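Local atomic coordinates of histone-lysine N-methyltransferase, H3 lysine-9 specific SUVH6 (Arabidopsis thaliana, PDB entry 6A5K), a protein that transfers methyl groups from S-adenosylmethionine to a lysine of histone H3 and probably reads methylated non-CG DNA through its SRA domain. Residues E166-V171 against L195-K200; P354-K359 against G366-K371. The protein carries 1 engineered substitution. All coordinates share one frame; numbering follows the deposited sequence.

Interaction 1. Residues E166-V171 against L195-K200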
loop_
_atom_site.group_PDB
_atom_site.type_symbol
_atom_site.label_atom_id
_atom_site.label_comp_id
_atom_site.label_asym_id
_atom_site.label_seq_id
_atom_site.Cartn_x
_atom_site.Cartn_y
_atom_site.Cartn_z
ATOM N N GLU A 166 35.994 -11.385 1.640
ATOM C CA GLU A 166 36.778 -12.619 1.624
ATOM C C GLU A 166 35.896 -13.853 1.523
ATOM O O GLU A 166 36.240 -14.801 0.818
ATOM C CB GLU A 166 37.663 -12.738 2.866
ATOM C CG GLU A 166 38.317 -11.449 3.310
ATOM C CD GLU A 166 38.855 -11.537 4.730
ATOM O OE1 GLU A 166 38.950 -12.665 5.265
ATOM O OE2 GLU A 166 39.197 -10.481 5.304
ATOM N N LYS A 167 34.763 -13.851 2.222
ATOM C CA LYS A 167 33.889 -15.024 2.200
ATOM C C LYS A 167 32.957 -15.039 0.984
ATOM O O LYS A 167 32.414 -16.088 0.624
ATOM C CB LYS A 167 33.066 -15.103 3.489
ATOM C CG LYS A 167 33.895 -15.056 4.761
ATOM C CD LYS A 167 34.707 -16.321 4.941
ATOM C CE LYS A 167 34.998 -16.570 6.410
ATOM N NZ LYS A 167 36.222 -15.850 6.856
ATOM N N GLN A 168 32.787 -13.878 0.356
ATOM C CA GLN A 168 31.857 -13.717 -0.762
ATOM C C GLN A 168 30.464 -14.209 -0.391
ATOM O O GLN A 168 29.806 -14.912 -1.156
ATOM C CB GLN A 168 32.379 -14.433 -2.009
ATOM C CG GLN A 168 33.514 -13.678 -2.685
ATOM C CD GLN A 168 33.073 -12.310 -3.183
ATOM O OE1 GLN A 168 32.261 -12.203 -4.103
ATOM N NE2 GLN A 168 33.596 -11.255 -2.562
ATOM N N THR A 169 30.034 -13.827 0.803
ATOM C CA THR A 169 28.696 -14.132 1.293
ATOM C C THR A 169 27.732 -12.992 0.960
ATOM O O THR A 169 28.139 -11.832 0.899
ATOM C CB THR A 169 28.717 -14.381 2.808
ATOM O OG1 THR A 169 29.524 -13.379 3.436
ATOM C CG2 THR A 169 29.304 -15.752 3.112
ATOM N N PRO A 170 26.447 -13.318 0.741
ATOM C CA PRO A 170 25.492 -12.291 0.308
ATOM C C PRO A 170 25.158 -11.263 1.395
ATOM O O PRO A 170 25.214 -11.562 2.591
ATOM C CB PRO A 170 24.250 -13.109 -0.070
ATOM C CG PRO A 170 24.330 -14.316 0.810
ATOM C CD PRO A 170 25.804 -14.638 0.893
ATOM N N VAL A 171 24.816 -10.055 0.958
ATOM C CA VAL A 171 24.431 -8.969 1.850
ATOM C C VAL A 171 23.103 -8.377 1.372
ATOM O O VAL A 171 22.979 -7.983 0.209
ATOM C CB VAL A 171 25.509 -7.854 1.894
ATOM C CG1 VAL A 171 25.057 -6.687 2.779
ATOM C CG2 VAL A 171 26.850 -8.411 2.370
ATOM N N LEU A 195 19.993 -8.863 -2.980
ATOM C CA LEU A 195 21.254 -9.395 -2.490
ATOM C C LEU A 195 22.443 -8.897 -3.295
ATOM O O LEU A 195 22.398 -8.838 -4.524
ATOM C CB LEU A 195 21.226 -10.924 -2.510
ATOM C CG LEU A 195 20.146 -11.585 -1.654
ATOM C CD1 LEU A 195 20.251 -13.100 -1.760
ATOM C CD2 LEU A 195 20.263 -11.142 -0.214
ATOM N N TYR A 196 23.506 -8.541 -2.581
ATOM C CA TYR A 196 24.717 -8.007 -3.187
ATOM C C TYR A 196 25.941 -8.759 -2.673
ATOM O O TYR A 196 25.889 -9.402 -1.622
ATOM C CB TYR A 196 24.876 -6.514 -2.873
ATOM C CG TYR A 196 23.942 -5.577 -3.613
ATOM C CD1 TYR A 196 24.446 -4.609 -4.472
ATOM C CD2 TYR A 196 22.559 -5.646 -3.435
ATOM C CE1 TYR A 196 23.604 -3.738 -5.148
ATOM C CE2 TYR A 196 21.709 -4.781 -4.105
ATOM C CZ TYR A 196 22.234 -3.829 -4.956
ATOM O OH TYR A 196 21.394 -2.967 -5.628
ATOM N N LEU A 197 27.039 -8.663 -3.415
ATOM C CA LEU A 197 28.327 -9.141 -2.940
ATOM C C LEU A 197 29.228 -7.940 -2.696
ATOM O O LEU A 197 29.154 -6.951 -3.425
ATOM C CB LEU A 197 28.973 -10.097 -3.946
ATOM C CG LEU A 197 28.276 -11.445 -4.173
ATOM C CD1 LEU A 197 28.974 -12.249 -5.262
ATOM C CD2 LEU A 197 28.208 -12.251 -2.882
ATOM N N VAL A 198 30.073 -8.020 -1.674
ATOM C CA VAL A 198 31.036 -6.955 -1.414
ATOM C C VAL A 198 32.346 -7.261 -2.154
ATOM O O VAL A 198 32.940 -8.322 -1.974
ATOM C CB VAL A 198 31.301 -6.785 0.098
ATOM C CG1 VAL A 198 31.895 -5.415 0.379
ATOM C CG2 VAL A 198 29.995 -6.974 0.894
ATOM N N GLU A 199 32.784 -6.327 -2.990
ATOM C CA GLU A 199 33.913 -6.559 -3.890
ATOM C C GLU A 199 35.227 -6.001 -3.359
ATOM O O GLU A 199 36.281 -6.619 -3.512
ATOM C CB GLU A 199 33.625 -5.955 -5.268
ATOM C CG GLU A 199 32.458 -6.596 -5.995
ATOM C CD GLU A 199 32.295 -6.073 -7.409
ATOM O OE1 GLU A 199 32.566 -4.876 -7.638
ATOM O OE2 GLU A 199 31.898 -6.862 -8.293
ATOM N N LYS A 200 35.167 -4.825 -2.749
ATOM C CA LYS A 200 36.373 -4.186 -2.235
ATOM C C LYS A 200 36.018 -3.084 -1.259
ATOM O O LYS A 200 34.875 -2.624 -1.211
ATOM C CB LYS A 200 37.216 -3.609 -3.379
ATOM C CG LYS A 200 36.552 -2.453 -4.111
ATOM C CD LYS A 200 37.459 -1.903 -5.215
ATOM C CE LYS A 200 36.715 -0.922 -6.113
ATOM N NZ LYS A 200 37.576 -0.433 -7.234
HETATM O O HOH W 1 30.298 -10.500 -0.342
#

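Interaction 2. Residues P354-K359 against G366-K371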
loop_
_atom_site.group_PDB
_atom_site.type_symbol
_atom_site.label_atom_id
_atom_site.label_comp_id
_atom_site.label_asym_id
_atom_site.label_seq_id
_atom_site.Cartn_x
_atom_site.Cartn_y
_atom_site.Cartn_z
ATOM N N PRO A 354 -1.010 8.900 -9.492
ATOM C CA PRO A 354 -0.818 8.704 -10.934
ATOM C C PRO A 354 -1.068 7.252 -11.351
ATOM O O PRO A 354 -0.173 6.410 -11.256
ATOM C CB PRO A 354 0.645 9.102 -11.149
ATOM C CG PRO A 354 1.307 8.804 -9.847
ATOM C CD PRO A 354 0.269 9.041 -8.773
ATOM N N LEU A 355 -2.283 6.965 -11.804
ATOM C CA LEU A 355 -2.643 5.610 -12.209
ATOM C C LEU A 355 -2.434 5.387 -13.700
ATOM O O LEU A 355 -2.452 6.332 -14.498
ATOM C CB LEU A 355 -4.099 5.308 -11.849
ATOM C CG LEU A 355 -4.503 5.522 -10.391
ATOM C CD1 LEU A 355 -5.971 5.182 -10.192
ATOM C CD2 LEU A 355 -3.623 4.690 -9.460
ATOM N N GLU A 356 -2.227 4.127 -14.064
ATOM C CA GLU A 356 -2.217 3.723 -15.466
ATOM C C GLU A 356 -2.748 2.298 -15.585
ATOM O O GLU A 356 -2.679 1.524 -14.623
ATOM C CB GLU A 356 -0.809 3.837 -16.061
ATOM C CG GLU A 356 0.119 2.677 -15.756
ATOM C CD GLU A 356 1.499 2.852 -16.382
ATOM O OE1 GLU A 356 1.756 3.917 -16.989
ATOM O OE2 GLU A 356 2.327 1.922 -16.272
ATOM N N ILE A 357 -3.317 1.961 -16.742
ATOM C CA ILE A 357 -3.668 0.572 -16.998
ATOM C C ILE A 357 -2.597 -0.065 -17.872
ATOM O O ILE A 357 -1.898 0.616 -18.636
ATOM C CB ILE A 357 -5.059 0.406 -17.658
ATOM C CG1 ILE A 357 -5.080 0.958 -19.090
ATOM C CG2 ILE A 357 -6.142 1.050 -16.793
ATOM C CD1 ILE A 357 -6.346 0.590 -19.853
ATOM N N PHE A 358 -2.450 -1.377 -17.736
ATOM C CA PHE A 358 -1.386 -2.070 -18.438
ATOM C C PHE A 358 -1.794 -3.497 -18.759
ATOM O O PHE A 358 -2.673 -4.061 -18.110
ATOM C CB PHE A 358 -0.096 -2.062 -17.606
ATOM C CG PHE A 358 -0.142 -2.971 -16.408
ATOM C CD1 PHE A 358 -0.813 -2.591 -15.254
ATOM C CD2 PHE A 358 0.486 -4.210 -16.439
ATOM C CE1 PHE A 358 -0.858 -3.435 -14.147
ATOM C CE2 PHE A 358 0.444 -5.053 -15.345
ATOM C CZ PHE A 358 -0.237 -4.665 -14.197
ATOM N N LYS A 359 -1.144 -4.087 -19.753
ATOM C CA LYS A 359 -1.483 -5.448 -20.140
ATOM C C LYS A 359 -0.695 -6.495 -19.352
ATOM O O LYS A 359 0.536 -6.434 -19.259
ATOM C CB LYS A 359 -1.249 -5.651 -21.639
ATOM C CG LYS A 359 -1.903 -6.906 -22.195
ATOM C CD LYS A 359 -3.408 -6.854 -22.026
ATOM C CE LYS A 359 -4.128 -7.509 -23.197
ATOM N NZ LYS A 359 -3.621 -8.878 -23.501
ATOM N N GLY A 366 -4.901 -4.625 -16.378
ATOM C CA GLY A 366 -4.958 -4.347 -14.953
ATOM C C GLY A 366 -4.558 -2.911 -14.651
ATOM O O GLY A 366 -4.335 -2.116 -15.570
ATOM N N VAL A 367 -4.447 -2.585 -13.364
ATOM C CA VAL A 367 -4.164 -1.217 -12.925
ATOM C C VAL A 367 -2.911 -1.167 -12.064
ATOM O O VAL A 367 -2.723 -2.018 -11.200
ATOM C CB VAL A 367 -5.350 -0.618 -12.114
ATOM C CG1 VAL A 367 -5.011 0.785 -11.621
ATOM C CG2 VAL A 367 -6.631 -0.595 -12.948
ATOM N N ARG A 368 -2.046 -0.186 -12.310
ATOM C CA ARG A 368 -0.921 0.058 -11.407
ATOM C C ARG A 368 -0.691 1.556 -11.238
ATOM O O ARG A 368 -1.303 2.375 -11.933
ATOM C CB ARG A 368 0.361 -0.624 -11.918
ATOM C CG ARG A 368 0.860 -0.075 -13.262
ATOM C CD ARG A 368 2.004 -0.929 -13.830
ATOM N NE ARG A 368 2.380 -0.504 -15.180
ATOM C CZ ARG A 368 3.049 -1.267 -16.035
ATOM N NH1 ARG A 368 3.415 -2.495 -15.680
ATOM N NH2 ARG A 368 3.350 -0.807 -17.244
ATOM N N CYS A 369 0.196 1.906 -10.312
ATOM C CA CYS A 369 0.513 3.303 -10.025
ATOM C C CYS A 369 1.976 3.605 -10.343
ATOM O O CYS A 369 2.848 2.771 -10.102
ATOM C CB CYS A 369 0.209 3.620 -8.561
ATOM S SG CYS A 369 0.486 5.339 -8.090
ATOM N N LEU A 370 2.243 4.790 -10.887
ATOM C CA LEU A 370 3.608 5.156 -11.270
ATOM C C LEU A 370 4.498 5.448 -10.065
ATOM O O LEU A 370 5.718 5.467 -10.186
ATOM C CB LEU A 370 3.604 6.365 -12.208
ATOM C CG LEU A 370 3.105 6.138 -13.637
ATOM C CD1 LEU A 370 3.229 7.418 -14.458
ATOM C CD2 LEU A 370 3.875 5.007 -14.297
ATOM N N LYS A 371 3.901 5.678 -8.903
ATOM C CA LYS A 371 4.714 5.809 -7.695
ATOM C C LYS A 371 4.234 4.891 -6.580
ATOM O O LYS A 371 3.205 4.225 -6.704
ATOM C CB LYS A 371 4.736 7.262 -7.217
ATOM C CG LYS A 371 3.445 7.745 -6.604
ATOM C CD LYS A 371 3.447 9.260 -6.439
ATOM C CE LYS A 371 4.147 9.949 -7.605
ATOM N NZ LYS A 371 4.170 11.433 -7.457
#

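Interaction 1. Residues E166-V171 against L195-K200
In the sheet of the SRA domain, the turn leaving helix 156-167 meets strand 190-205 where Val171 pairs with Tyr196. They form an antiparallel hydrogen-bonded pair, with Val171 N to Tyr196 O and Tyr196 N to Val171 O both 2.9 Å. The first donor lies in the plane of the carbonyl it meets; the second is tilted 23° from its own. Upstream the backbones separate, and one water spans the gap, donating to Thr169 O and accepting from Val198 N, each at 2.8 Å. The chain passes from helix 156-167 into strand 171-176, an inner strand of the sheet, through Gln168, which leaves helical geometry with positive phi. Its side chain bends at chi2 (-62°), which turns CD back; the amide NE2 of Gln168 then donates to Val198 O at 3.1 Å, 26° off that carbonyl plane, and also to Ile165 O in the helix. Across from it, Leu197 lies at about a right angle, CD1 3.5 Å from Gln168 OE1, while Leu197 CD2 sits 3.6 Å from Gln168 O. Val171 CG2, anti to its own carbonyl carbon, touches Val198 CG2 at 3.8 Å, and Val198 also packs on Leu161 and Ile165 of the helix. At the far end Pro170 CB approaches Leu195 CD1 at 4.3 Å.

Interaction 2. Residues P354-K359 against G366-K371
Arg368 lies across the strands from Glu356 and Phe358 in the antiparallel beta hairpin 355-359/365-369, whose Gly366 lies close to the bound S-adenosylmethionine of the SET domain. Four bridges, Leu355-Cys369 to Phe358-Gly366, set the register; Glu356 N to Arg368 O and Arg368 N to Glu356 O are both 2.9 Å. Arg368 CB starts outside the ring's outline, 3.8 Å from Phe358 CE1. CG, between backbone N and carbonyl carbon (chi1 64°), sits 3.6 Å from Phe358 CD1 and also touches Glu356 CG. The chain then runs extended, and CD makes a CH-pi contact over the ring face, 3.9 Å from the centroid of Phe358. NE donates to the anti lone pair of Glu356 OE2 at 2.7 Å, OE2 lying at the guanidinium edge, with the two planes 43° apart; NH2 adds a weak bond to this oxygen. Arg239 also salt-bridges Glu356 OE2, which would favour a charged carboxylate. The guanidinium is stacked on the phenyl, planes 3° apart. An alanine at Arg368 would probably leave one phenyl face of Phe358 without its stacked cover and Glu356 OE2 without this partner. At the tip, NH1 lies 3.5 Å from Phe358 CD2, offset toward the ring rim.

How the interactions relate
Read from the N terminus, the chain first closes interaction 1: after helix 156-167 it enters strand 171-176, and 23 residues separate segment 166-171 from its partner on strand 190-205. It then crosses the zinc-binding pre-SET cysteines before interaction 2 opens, a tighter closure with six residues between segments 354-359 and 366-371. The two are in series, neither enclosing nor crossing the other. The centres of interactions 1 and 2 lie about 35 Å apart, and the nearest atoms of interactions 1 and 2 about 18 Å. Interaction 1 ties the turn after helix 156-167 and the start of strand 171-176 to strand 190-205 of the SRA sheet; interaction 2 joins neighbouring central strands of a separate sheet, which strands 242-244 and 257-259 extend.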